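Local atomic coordinates of beta-Ala-His dipeptidase (Homo sapiens, PDB entry 3DLJ), a protein that hydrolyses Xaa-His dipeptides, above all carnosine and anserine, as a secreted zinc-dependent dipeptidase of the M20 family. Residues C106-L111 / G175-G180; A179-L184 / I429-M434. All coordinates share one frame; numbering follows the deposited sequence.

Contact 1 of 2, residues C106-L111 / G175-G180. With ZN (zinc ion), chain D; ZN (zinc ion), chain C.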
loop_
_atom_site.group_PDB
_atom_site.type_symbol
_atom_site.label_atom_id
_atom_site.label_comp_id
_atom_site.label_asym_id
_atom_site.label_seq_id
_atom_site.Cartn_x
_atom_site.Cartn_y
_atom_site.Cartn_z
ATOM N N CYS A 106 -1.104 16.212 10.602
ATOM C CA CYS A 106 -2.158 15.657 9.773
ATOM C C CYS A 106 -1.947 14.174 9.504
ATOM O O CYS A 106 -0.848 13.744 9.196
ATOM C CB CYS A 106 -2.275 16.435 8.456
ATOM S SG CYS A 106 -3.688 15.946 7.423
ATOM N N PHE A 107 -3.015 13.391 9.609
ATOM C CA PHE A 107 -2.942 11.953 9.330
ATOM C C PHE A 107 -3.718 11.578 8.076
ATOM O O PHE A 107 -4.875 11.935 7.940
ATOM C CB PHE A 107 -3.506 11.162 10.515
ATOM C CG PHE A 107 -3.549 9.673 10.297
ATOM C CD1 PHE A 107 -2.438 8.885 10.570
ATOM C CD2 PHE A 107 -4.707 9.061 9.833
ATOM C CE1 PHE A 107 -2.490 7.494 10.374
ATOM C CE2 PHE A 107 -4.757 7.683 9.629
ATOM C CZ PHE A 107 -3.647 6.902 9.895
ATOM N N TYR A 108 -3.089 10.823 7.188
ATOM C CA TYR A 108 -3.753 10.337 5.985
ATOM C C TYR A 108 -4.002 8.829 6.130
ATOM O O TYR A 108 -3.091 8.068 6.499
ATOM C CB TYR A 108 -2.947 10.627 4.680
ATOM C CG TYR A 108 -3.435 9.748 3.539
ATOM C CD1 TYR A 108 -4.494 10.157 2.696
ATOM C CD2 TYR A 108 -2.915 8.472 3.360
ATOM C CE1 TYR A 108 -4.976 9.302 1.687
ATOM C CE2 TYR A 108 -3.387 7.628 2.364
ATOM C CZ TYR A 108 -4.405 8.033 1.550
ATOM O OH TYR A 108 -4.836 7.161 0.584
ATOM N N GLY A 109 -5.228 8.396 5.837
ATOM C CA GLY A 109 -5.489 6.950 5.700
ATOM C C GLY A 109 -6.548 6.662 4.659
ATOM O O GLY A 109 -7.105 7.587 4.087
ATOM N N HIS A 110 -6.831 5.387 4.413
ATOM C CA HIS A 110 -7.908 5.002 3.467
ATOM C C HIS A 110 -8.741 3.878 4.042
ATOM O O HIS A 110 -8.214 2.994 4.738
ATOM C CB HIS A 110 -7.378 4.634 2.066
ATOM C CG HIS A 110 -6.558 3.369 2.021
ATOM N ND1 HIS A 110 -7.107 2.122 1.791
ATOM C CD2 HIS A 110 -5.224 3.167 2.153
ATOM C CE1 HIS A 110 -6.154 1.207 1.793
ATOM N NE2 HIS A 110 -5.001 1.815 2.010
ATOM N N LEU A 111 -10.044 3.936 3.781
ATOM C CA LEU A 111 -10.985 2.947 4.335
ATOM C C LEU A 111 -11.604 2.022 3.278
ATOM O O LEU A 111 -12.450 1.188 3.594
ATOM C CB LEU A 111 -12.041 3.633 5.203
ATOM C CG LEU A 111 -11.433 4.194 6.501
ATOM C CD1 LEU A 111 -12.469 5.036 7.197
ATOM C CD2 LEU A 111 -10.966 3.084 7.429
ATOM N N GLY A 175 -11.626 7.027 0.370
ATOM C CA GLY A 175 -12.176 5.718 0.100
ATOM C C GLY A 175 -11.846 5.141 -1.272
ATOM O O GLY A 175 -12.575 4.273 -1.755
ATOM N N MET A 176 -10.766 5.604 -1.898
ATOM C CA MET A 176 -10.383 5.124 -3.241
ATOM C C MET A 176 -8.897 4.814 -3.437
ATOM O O MET A 176 -8.403 4.862 -4.568
ATOM C CB MET A 176 -10.832 6.122 -4.334
ATOM C CG MET A 176 -12.333 6.297 -4.481
ATOM S SD MET A 176 -13.192 4.844 -5.145
ATOM C CE MET A 176 -12.626 4.894 -6.854
ATOM N N GLU A 177 -8.174 4.500 -2.362
ATOM C CA GLU A 177 -6.721 4.299 -2.454
ATOM C C GLU A 177 -6.339 3.084 -3.289
ATOM O O GLU A 177 -5.367 3.126 -4.047
ATOM C CB GLU A 177 -6.116 4.193 -1.063
ATOM C CG GLU A 177 -4.589 4.291 -0.996
ATOM C CD GLU A 177 -3.900 2.964 -1.254
ATOM O OE1 GLU A 177 -2.715 2.996 -1.627
ATOM O OE2 GLU A 177 -4.541 1.893 -1.115
ATOM N N GLU A 178 -7.102 1.999 -3.133
ATOM C CA GLU A 178 -6.894 0.758 -3.888
ATOM C C GLU A 178 -7.302 0.857 -5.368
ATOM O O GLU A 178 -7.056 -0.065 -6.150
ATOM C CB GLU A 178 -7.641 -0.402 -3.228
ATOM C CG GLU A 178 -7.313 -0.603 -1.757
ATOM C CD GLU A 178 -5.916 -1.132 -1.528
ATOM O OE1 GLU A 178 -5.580 -1.361 -0.357
ATOM O OE2 GLU A 178 -5.153 -1.357 -2.509
ATOM N N ALA A 179 -7.935 1.964 -5.734
ATOM C CA ALA A 179 -8.311 2.228 -7.106
ATOM C C ALA A 179 -7.739 3.577 -7.582
ATOM O O ALA A 179 -8.450 4.379 -8.180
ATOM C CB ALA A 179 -9.834 2.191 -7.230
ATOM N N GLY A 180 -6.459 3.825 -7.294
ATOM C CA GLY A 180 -5.740 4.992 -7.829
ATOM C C GLY A 180 -6.059 6.372 -7.245
ATOM O O GLY A 180 -5.730 7.397 -7.854
HETATM ZN ZN ZN D . -3.303 0.838 2.036
HETATM ZN ZN ZN C . -3.533 -1.653 -0.369
#

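Contact 2 of 2, residues A179-L184 / I429-M434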
loop_
_atom_site.group_PDB
_atom_site.type_symbol
_atom_site.label_atom_id
_atom_site.label_comp_id
_atom_site.label_asym_id
_atom_site.label_seq_id
_atom_site.Cartn_x
_atom_site.Cartn_y
_atom_site.Cartn_z
ATOM N N ALA A 179 -7.935 1.964 -5.734
ATOM C CA ALA A 179 -8.311 2.228 -7.106
ATOM C C ALA A 179 -7.739 3.577 -7.582
ATOM O O ALA A 179 -8.450 4.379 -8.180
ATOM C CB ALA A 179 -9.834 2.191 -7.230
ATOM N N GLY A 180 -6.459 3.825 -7.294
ATOM C CA GLY A 180 -5.740 4.992 -7.829
ATOM C C GLY A 180 -6.059 6.372 -7.245
ATOM O O GLY A 180 -5.730 7.397 -7.854
ATOM N N SER A 181 -6.683 6.406 -6.060
ATOM C CA SER A 181 -7.050 7.672 -5.391
ATOM C C SER A 181 -7.770 8.678 -6.305
ATOM O O SER A 181 -7.452 9.871 -6.309
ATOM C CB SER A 181 -5.824 8.304 -4.720
ATOM O OG SER A 181 -5.243 7.390 -3.799
ATOM N N VAL A 182 -8.736 8.173 -7.076
ATOM C CA VAL A 182 -9.500 8.974 -8.035
ATOM C C VAL A 182 -9.976 10.275 -7.388
ATOM O O VAL A 182 -10.640 10.249 -6.343
ATOM C CB VAL A 182 -10.699 8.163 -8.658
ATOM C CG1 VAL A 182 -11.604 9.051 -9.490
ATOM C CG2 VAL A 182 -10.170 7.030 -9.545
ATOM N N ALA A 183 -9.588 11.394 -8.008
ATOM C CA ALA A 183 -10.005 12.736 -7.617
ATOM C C ALA A 183 -9.329 13.293 -6.363
ATOM O O ALA A 183 -9.626 14.424 -5.961
ATOM C CB ALA A 183 -11.540 12.811 -7.486
ATOM N N LEU A 184 -8.423 12.532 -5.743
ATOM C CA LEU A 184 -7.779 13.018 -4.516
ATOM C C LEU A 184 -6.832 14.194 -4.800
ATOM O O LEU A 184 -6.945 15.259 -4.171
ATOM C CB LEU A 184 -7.086 11.893 -3.717
ATOM C CG LEU A 184 -6.669 12.264 -2.281
ATOM C CD1 LEU A 184 -7.864 12.690 -1.388
ATOM C CD2 LEU A 184 -5.893 11.145 -1.635
ATOM N N ILE A 429 4.190 4.064 -2.368
ATOM C CA ILE A 429 3.151 4.767 -1.627
ATOM C C ILE A 429 2.892 6.081 -2.346
ATOM O O ILE A 429 3.472 7.113 -2.007
ATOM C CB ILE A 429 3.503 4.879 -0.148
ATOM C CG1 ILE A 429 3.547 3.462 0.427
ATOM C CG2 ILE A 429 2.446 5.710 0.608
ATOM C CD1 ILE A 429 4.526 3.239 1.549
ATOM N N PRO A 430 2.055 6.023 -3.403
ATOM C CA PRO A 430 1.860 7.123 -4.327
ATOM C C PRO A 430 1.467 8.371 -3.582
ATOM O O PRO A 430 1.843 9.471 -3.984
ATOM C CB PRO A 430 0.667 6.661 -5.169
ATOM C CG PRO A 430 0.664 5.203 -5.078
ATOM C CD PRO A 430 1.225 4.852 -3.751
ATOM N N ILE A 431 0.696 8.186 -2.503
ATOM C CA ILE A 431 0.187 9.290 -1.679
ATOM C C ILE A 431 1.320 10.081 -1.044
ATOM O O ILE A 431 1.234 11.297 -0.918
ATOM C CB ILE A 431 -0.831 8.764 -0.625
ATOM C CG1 ILE A 431 -2.170 8.404 -1.305
ATOM C CG2 ILE A 431 -1.012 9.738 0.527
ATOM C CD1 ILE A 431 -2.975 9.595 -1.806
ATOM N N ALA A 432 2.393 9.386 -0.685
ATOM C CA ALA A 432 3.581 10.021 -0.115
ATOM C C ALA A 432 4.177 11.032 -1.096
ATOM O O ALA A 432 4.450 12.180 -0.730
ATOM C CB ALA A 432 4.601 8.967 0.281
ATOM N N LYS A 433 4.343 10.595 -2.347
ATOM C CA LYS A 433 4.815 11.418 -3.458
ATOM C C LYS A 433 3.879 12.612 -3.707
ATOM O O LYS A 433 4.329 13.753 -3.791
ATOM C CB LYS A 433 4.941 10.530 -4.709
ATOM C CG LYS A 433 5.788 11.084 -5.854
ATOM C CD LYS A 433 7.218 11.328 -5.415
ATOM C CE LYS A 433 8.166 11.221 -6.566
ATOM N NZ LYS A 433 9.506 11.736 -6.140
ATOM N N MET A 434 2.573 12.345 -3.790
ATOM C CA MET A 434 1.557 13.394 -3.971
ATOM C C MET A 434 1.584 14.520 -2.924
ATOM O O MET A 434 1.544 15.701 -3.286
ATOM C CB MET A 434 0.167 12.773 -4.028
ATOM C CG MET A 434 -0.957 13.776 -4.200
ATOM S SD MET A 434 -2.535 12.996 -3.843
ATOM C CE MET A 434 -2.492 11.597 -4.992
#

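Contact 1 of 2, residues C106-L111 / G175-G180
His110, the last residue of strand 104-110, meets Glu177 and Glu178 of the loop after strand 168-174 in a metal-site contact at the two-zinc centre of an M20 peptidase. Glu177 lies over one face of the imidazole: its CB sits 3.5 Å from the ring centroid, a CH-pi contact, and its carboxylate continues across the same ring with the two planes 24° apart. OE2 ends 3.2 Å from His110 NE2, but this is not a hydrogen bond: there is no hydrogen to share, and NE2 binds a zinc ion at 2.0 Å. That zinc is completed by Asp143 and Asp206, while ND1 hydrogen-bonds to the carbonyl O of Asp112, so that this bond and the zinc together fix the ring's rotation. Glu178 approaches obliquely, with OE1 3.4 Å from His110 CE1; the same OE1 binds the second zinc at 2.1 Å, together with Asp143 and His456, and OE2 is held by Gln114. With CG anti to the backbone N (chi1 -167°), Glu177 CG lies 3.3 Å from Tyr108 OH; the bend at chi2 (-84°) then folds the carboxylate back over the imidazole. Glu177 is probably the proton acceptor, by similarity to relatives; an alanine here would probably leave the outer histidine face and the tyrosine hydroxyl without their packing partner. Tyr108 OH hydrogen-bonds to Glu174, ending strand 168-174. Strand 104-110 runs between strands 168-174 and 201-204, with Phe107 and Leu111 packed against helix 141-160 and Leu111 also against helix 46-65.

Contact 2 of 2, residues A179-L184 / I429-M434
Ser181 is the first residue of 179-184 to reach the helix that begins at Pro430. Its OG lies 3.7 Å from Ile431 CD1, close enough for packing, while the polar need of this buried hydroxyl is met by a hydrogen bond with Glu174. The OG takes that place with chi1 -57°, beside the backbone N and anti to the carbonyl carbon. The loop then turns past Val182 and Ala183, whose side chains pack on Ile88, and a bond of 2.9 Å from Leu184 N to Ser181 O closes a type II beta turn over Val182 and Ala183, just as helix 184-191 starts. Ala183 stands at the N-cap of that helix. Leu184, directly after it, carries the apolar half of the contact: its CB points toward 429-434, and CG anti to the backbone N (chi1 -167°) carries CD2 to the contact. This methyl meets Ile431 CD1 end on at 3.3 Å, tighter than usual van der Waals packing, and the two side chains cross at about a right angle. Met434, one turn further along its helix, adds a looser touch, with SD 4.4 Å from Leu184 CD2. Ile431 CD1 therefore bridges serine and leucine, one polar and one apolar neighbour. Leu184 and Ile431 both also rest on Tyr108 of strand 104-110 and Glu174, the last residue of strand 168-174. Helix 430-438 is backed by strand 384-397, against which Pro430, Ala432 and Lys433 lie. This is apolar packing of helix 430-438 on the end of the metal-site loop and the first residue of helix 184-191, in the zinc-binding part of an M20 peptidase.

Contacts 1 and 2 share Ala179 and Gly180 and have centres about 8 Å apart, so the segment 175-184, a loop that runs into helix 184-191, meets the zinc centre with its first half and helix 430-438 with its second. A probable hydrogen bond from Ser181 N to Met176 O, 2.8 Å, ties the halves together. Tyr108, on strand 104-110 of contact 1, also touches both sides of contact 2: its OH is 3.5 Å from Ile431 CG1, and its CE1 lies 3.9 Å from Leu184 CD2. Glu174 OE2 is hydrogen-bonded to the hydroxyls of both Tyr108 and Ser181. Contact 2 binds no metal, but the Ile431 side chain comes within about 8 Å of a zinc ion, and that of Ser181 within about 4 Å of Glu177.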